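Local atomic coordinates of serine-rich Repeat Adhesion Glycoprotein (Srr1) (Streptococcus agalactiae, PDB entry 4MBO), a protein that binds fibrinogen as a streptococcal surface adhesin, probably through the two beta-sandwich domains of its binding region. Residues Arg174-Lys179 and Asp242-Asn247; Leu43-Ala48 and Phe60-Ser65. All blocks are in the same frame, centred on the assembly; numbering follows the deposited sequence.

Contact 1 of 2, residues Arg174-Lys179 and Asp242-Asn247; sequences RSRIMK and DSMDQN
Met244 reaches from loop 242-247 onto strand 174-179 at the tight middle of the contact: its SD packs 3.9 Å from CB of Arg176, its CE 3.8 Å from CG of Arg174. Met244 CG stands anti to its carbonyl carbon (chi1 -46°) and the chain runs straight from there to the strand. Met178 CG packs 4.1 Å from Met244 CB, and Met178 CE lies 3.7 Å from Asp245 CG. Arg176 NH2 donates to Ser243 O at 2.9 Å, in the carbonyl plane on a lone pair; its NE forms a salt bridge with Asp38. At one end Arg174 makes a salt bridge to a single oxygen, Asp242 OD1: NH2 (2.9 Å) arrives on the anti side, NH1 from above the carboxylate plane, with Asn159 and Gln192 taking further guanidinium protons. The looser, wetter end is a second salt bridge, Lys179 NZ to Asp245 OD2 at 2.8 Å on the syn side; a water accepts from NZ and donates to Asp245 OD1. Ser243 OG accepts from Asp245 N in an ST turn and bonds to Gln128 O. Gln128 bonds to both segments, strand 174-179 pairs through its backbone with strand 186-202, and Tyr312 and Tyr314 of strand 309-316 touch its side chains.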
# COMPACT_ATOMS: atom_id res chain seq x y z
N ARG A 174 15.59 -4.12 1.28
CA ARG A 174 14.43 -3.73 0.46
C ARG A 174 13.72 -2.56 1.12
O ARG A 174 13.74 -2.45 2.33
CB ARG A 174 13.48 -4.91 0.23
CG ARG A 174 12.30 -4.59 -0.67
CD ARG A 174 11.50 -5.84 -1.03
NE ARG A 174 11.06 -6.56 0.16
CZ ARG A 174 10.38 -7.71 0.14
NH1 ARG A 174 10.03 -8.24 -1.03
NH2 ARG A 174 10.06 -8.31 1.28
N SER A 175 13.11 -1.67 0.34
CA SER A 175 12.36 -0.57 0.92
C SER A 175 11.11 -0.32 0.11
O SER A 175 11.02 -0.79 -0.99
CB SER A 175 13.21 0.67 1.02
OG SER A 175 13.55 1.12 -0.30
N ARG A 176 10.17 0.41 0.69
CA ARG A 176 8.89 0.69 0.02
C ARG A 176 8.18 1.87 0.64
O ARG A 176 8.15 2.02 1.85
CB ARG A 176 8.03 -0.57 0.16
CG ARG A 176 6.78 -0.61 -0.67
CD ARG A 176 6.11 -1.99 -0.57
NE ARG A 176 5.11 -2.05 -1.60
CZ ARG A 176 3.82 -1.85 -1.43
NH1 ARG A 176 3.05 -1.83 -2.51
NH2 ARG A 176 3.28 -1.66 -0.23
N ILE A 177 7.57 2.73 -0.19
CA ILE A 177 6.68 3.73 0.29
C ILE A 177 5.37 2.96 0.36
O ILE A 177 4.81 2.53 -0.68
CB ILE A 177 6.57 4.92 -0.67
CG1 ILE A 177 7.92 5.62 -0.73
CG2 ILE A 177 5.45 5.81 -0.22
CD1 ILE A 177 8.02 6.78 -1.69
N MET A 178 4.91 2.69 1.57
CA MET A 178 3.74 1.84 1.72
C MET A 178 2.50 2.50 2.26
O MET A 178 1.47 1.85 2.46
CB MET A 178 4.10 0.58 2.51
CG MET A 178 4.89 0.82 3.78
SD MET A 178 4.03 1.86 4.95
CE MET A 178 2.61 0.79 5.38
N LYS A 179 2.56 3.82 2.47
CA LYS A 179 1.41 4.56 2.97
C LYS A 179 1.53 6.02 2.65
O LYS A 179 2.61 6.62 2.82
CB LYS A 179 1.26 4.42 4.49
CG LYS A 179 -0.12 4.80 5.04
CD LYS A 179 -1.25 3.87 4.59
CE LYS A 179 -0.94 2.39 4.88
NZ LYS A 179 -2.14 1.53 4.76
N ASP A 242 5.88 -8.62 2.18
CA ASP A 242 6.48 -7.92 1.07
C ASP A 242 5.87 -6.51 0.91
O ASP A 242 6.51 -5.58 0.43
CB ASP A 242 6.29 -8.74 -0.22
CG ASP A 242 6.98 -10.12 -0.18
OD1 ASP A 242 8.05 -10.26 0.47
OD2 ASP A 242 6.43 -11.06 -0.79
N SER A 243 4.59 -6.34 1.30
CA SER A 243 3.98 -5.00 1.23
C SER A 243 4.46 -4.09 2.34
O SER A 243 4.38 -2.88 2.21
CB SER A 243 2.46 -5.07 1.35
OG SER A 243 2.12 -5.46 2.66
N MET A 244 4.95 -4.68 3.43
CA MET A 244 5.40 -3.96 4.59
C MET A 244 4.27 -3.28 5.36
O MET A 244 4.52 -2.54 6.29
CB MET A 244 6.51 -2.97 4.25
CG MET A 244 7.58 -3.57 3.38
SD MET A 244 9.06 -2.54 3.33
CE MET A 244 9.99 -3.40 2.07
N ASP A 245 3.01 -3.55 4.98
CA ASP A 245 1.87 -2.99 5.70
C ASP A 245 1.35 -4.07 6.61
O ASP A 245 0.53 -4.90 6.23
CB ASP A 245 0.78 -2.54 4.74
CG ASP A 245 -0.23 -1.60 5.41
OD1 ASP A 245 -0.22 -1.52 6.67
OD2 ASP A 245 -1.06 -1.00 4.70
N GLN A 246 1.87 -4.09 7.83
CA GLN A 246 1.47 -5.14 8.76
C GLN A 246 1.42 -4.57 10.19
O GLN A 246 1.73 -3.41 10.42
CB GLN A 246 2.43 -6.33 8.64
CG GLN A 246 3.90 -5.95 8.81
CD GLN A 246 4.89 -7.11 8.56
OE1 GLN A 246 5.71 -7.07 7.66
NE2 GLN A 246 4.77 -8.15 9.37
N ASN A 247 0.97 -5.40 11.11
CA ASN A 247 0.83 -4.97 12.49
C ASN A 247 2.19 -4.99 13.17
O ASN A 247 2.69 -6.06 13.54
CB ASN A 247 -0.14 -5.88 13.22
CG ASN A 247 -0.32 -5.48 14.66
OD1 ASN A 247 0.06 -4.39 15.05
ND2 ASN A 247 -0.93 -6.34 15.43
O HOH W 1 -1.83 0.32 7.69

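Contact 2 of 2, residues Leu43-Ala48 and Phe60-Ser65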
# COMPACT_ATOMS: atom_id res chain seq x y z
N LEU A 43 -6.48 -2.72 -10.47
CA LEU A 43 -7.61 -3.20 -11.26
C LEU A 43 -8.60 -2.07 -11.39
O LEU A 43 -8.43 -1.01 -10.79
CB LEU A 43 -8.27 -4.39 -10.58
CG LEU A 43 -7.36 -5.61 -10.41
CD1 LEU A 43 -8.02 -6.67 -9.54
CD2 LEU A 43 -6.92 -6.18 -11.76
N VAL A 44 -9.63 -2.27 -12.22
CA VAL A 44 -10.64 -1.25 -12.40
C VAL A 44 -12.03 -1.87 -12.17
O VAL A 44 -12.35 -2.94 -12.71
CB VAL A 44 -10.57 -0.62 -13.83
CG1 VAL A 44 -11.71 0.38 -13.98
CG2 VAL A 44 -9.23 0.11 -14.01
N LEU A 45 -12.80 -1.21 -11.35
CA LEU A 45 -14.19 -1.58 -11.07
C LEU A 45 -15.13 -0.63 -11.78
O LEU A 45 -14.99 0.59 -11.70
CB LEU A 45 -14.45 -1.48 -9.58
CG LEU A 45 -15.91 -1.63 -9.11
CD1 LEU A 45 -16.43 -3.03 -9.44
CD2 LEU A 45 -16.01 -1.35 -7.62
N ASN A 46 -16.13 -1.19 -12.45
CA ASN A 46 -17.17 -0.33 -12.96
C ASN A 46 -18.54 -0.94 -12.71
O ASN A 46 -18.70 -2.17 -12.65
CB ASN A 46 -17.00 -0.01 -14.42
CG ASN A 46 -17.35 -1.15 -15.31
OD1 ASN A 46 -16.55 -2.04 -15.52
ND2 ASN A 46 -18.56 -1.10 -15.89
N PHE A 47 -19.52 -0.07 -12.52
CA PHE A 47 -20.89 -0.51 -12.33
C PHE A 47 -21.84 0.56 -12.81
O PHE A 47 -21.47 1.73 -12.95
CB PHE A 47 -21.18 -0.91 -10.86
CG PHE A 47 -20.95 0.18 -9.85
CD1 PHE A 47 -21.97 1.06 -9.53
CD2 PHE A 47 -19.73 0.29 -9.21
CE1 PHE A 47 -21.76 2.07 -8.59
CE2 PHE A 47 -19.52 1.28 -8.27
CZ PHE A 47 -20.53 2.16 -7.98
N ALA A 48 -23.09 0.16 -13.07
CA ALA A 48 -24.09 1.09 -13.52
C ALA A 48 -25.46 0.49 -13.24
O ALA A 48 -25.60 -0.74 -13.11
CB ALA A 48 -23.93 1.33 -15.01
N PHE A 60 -27.21 2.49 -1.07
CA PHE A 60 -27.01 1.24 -1.81
C PHE A 60 -25.57 0.86 -1.56
O PHE A 60 -24.75 1.70 -1.18
CB PHE A 60 -27.38 1.29 -3.30
CG PHE A 60 -26.48 2.11 -4.15
CD1 PHE A 60 -25.36 1.53 -4.76
CD2 PHE A 60 -26.72 3.46 -4.35
CE1 PHE A 60 -24.53 2.29 -5.57
CE2 PHE A 60 -25.87 4.22 -5.14
CZ PHE A 60 -24.77 3.63 -5.74
N THR A 61 -25.26 -0.44 -1.71
CA THR A 61 -23.97 -0.95 -1.31
C THR A 61 -23.32 -1.77 -2.40
O THR A 61 -23.93 -2.72 -2.91
CB THR A 61 -24.15 -1.82 -0.04
OG1 THR A 61 -24.88 -1.07 0.95
CG2 THR A 61 -22.84 -2.26 0.55
N VAL A 62 -22.08 -1.43 -2.73
CA VAL A 62 -21.24 -2.26 -3.62
C VAL A 62 -20.30 -3.06 -2.71
O VAL A 62 -19.53 -2.49 -1.95
CB VAL A 62 -20.46 -1.42 -4.61
CG1 VAL A 62 -19.53 -2.28 -5.45
CG2 VAL A 62 -21.41 -0.63 -5.49
N LYS A 63 -20.41 -4.38 -2.76
CA LYS A 63 -19.63 -5.25 -1.89
C LYS A 63 -18.38 -5.74 -2.58
O LYS A 63 -18.45 -6.23 -3.69
CB LYS A 63 -20.49 -6.41 -1.45
CG LYS A 63 -21.81 -6.00 -0.82
CD LYS A 63 -22.62 -7.27 -0.56
CE LYS A 63 -24.01 -7.01 -0.07
NZ LYS A 63 -24.59 -8.35 0.22
N LEU A 64 -17.23 -5.61 -1.92
CA LEU A 64 -15.99 -6.14 -2.47
C LEU A 64 -15.55 -7.35 -1.61
O LEU A 64 -15.90 -7.49 -0.44
CB LEU A 64 -14.87 -5.10 -2.45
CG LEU A 64 -15.18 -3.72 -3.03
CD1 LEU A 64 -13.96 -2.82 -2.86
CD2 LEU A 64 -15.62 -3.86 -4.48
N SER A 65 -14.80 -8.25 -2.21
CA SER A 65 -14.21 -9.35 -1.49
C SER A 65 -13.21 -8.82 -0.47
O SER A 65 -12.76 -7.67 -0.58
CB SER A 65 -13.58 -10.34 -2.48
OG SER A 65 -12.69 -9.73 -3.42
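Two strands from the facing sheets of a beta sandwich, in the region assigned to the bacterial Ig family, meet here through Phe47 and Leu45 on one side and Phe60, Val62 and Leu64 on the other. The segments run roughly antiparallel, at 149°, but their axes stay 10.5 Å apart, a separation spanned by side chains and not by backbone pairing. Val62 makes the central contact: its CG2 sits over one face of the Phe47 ring, 3.9 Å from the centroid and 15° off the normal, a CH-pi contact displaced a little toward the CZ and CE2 atoms. Beside this, Phe47 CE1 comes to the edge of the Phe60 ring, 4.1 Å from its CE1, so the two aromatic side chains touch at their outer atoms. Farther along, Leu45 CD2 rests on two branched side chains of the other strand, 4.2 Å from Val62 CG1 and 4.0 Å from Leu64 CD2. Around these residues the core is completed by Ile22 against Leu45 and Phe47, by Ala143 and Leu145 of strand 139-145, and by an aromatic group at Phe60, which meets Phe49 edge-to-face and also touches Tyr104 and Trp106. Every side chain that touches across the two strands is apolar and buried, so the sheets are held together here by close hydrocarbon and ring contacts, with the directional element limited to one methyl over one aromatic face.

Overall arrangement
From the N terminus the chain first makes contact 2, between strand 43-51 and strand 59-64; the 11 residues between the segments, four of them still in the strands, carry the chain from one sheet to the other. The chain then completes that region and passes to the second, where contact 1 closes a much longer excursion of 62 residues, 26 of them in strands, by bringing loop 242-247 back onto strand 169-181. The two are in series, neither nested nor crossed. Their centres lie 26 Å apart and their nearest atoms about 12 Å. Contact 2 joins sheets inside the Ig-like region; contact 1 lies nearer the chain's centre, and its bonds to Asp38 and Gln128 reach back toward that region.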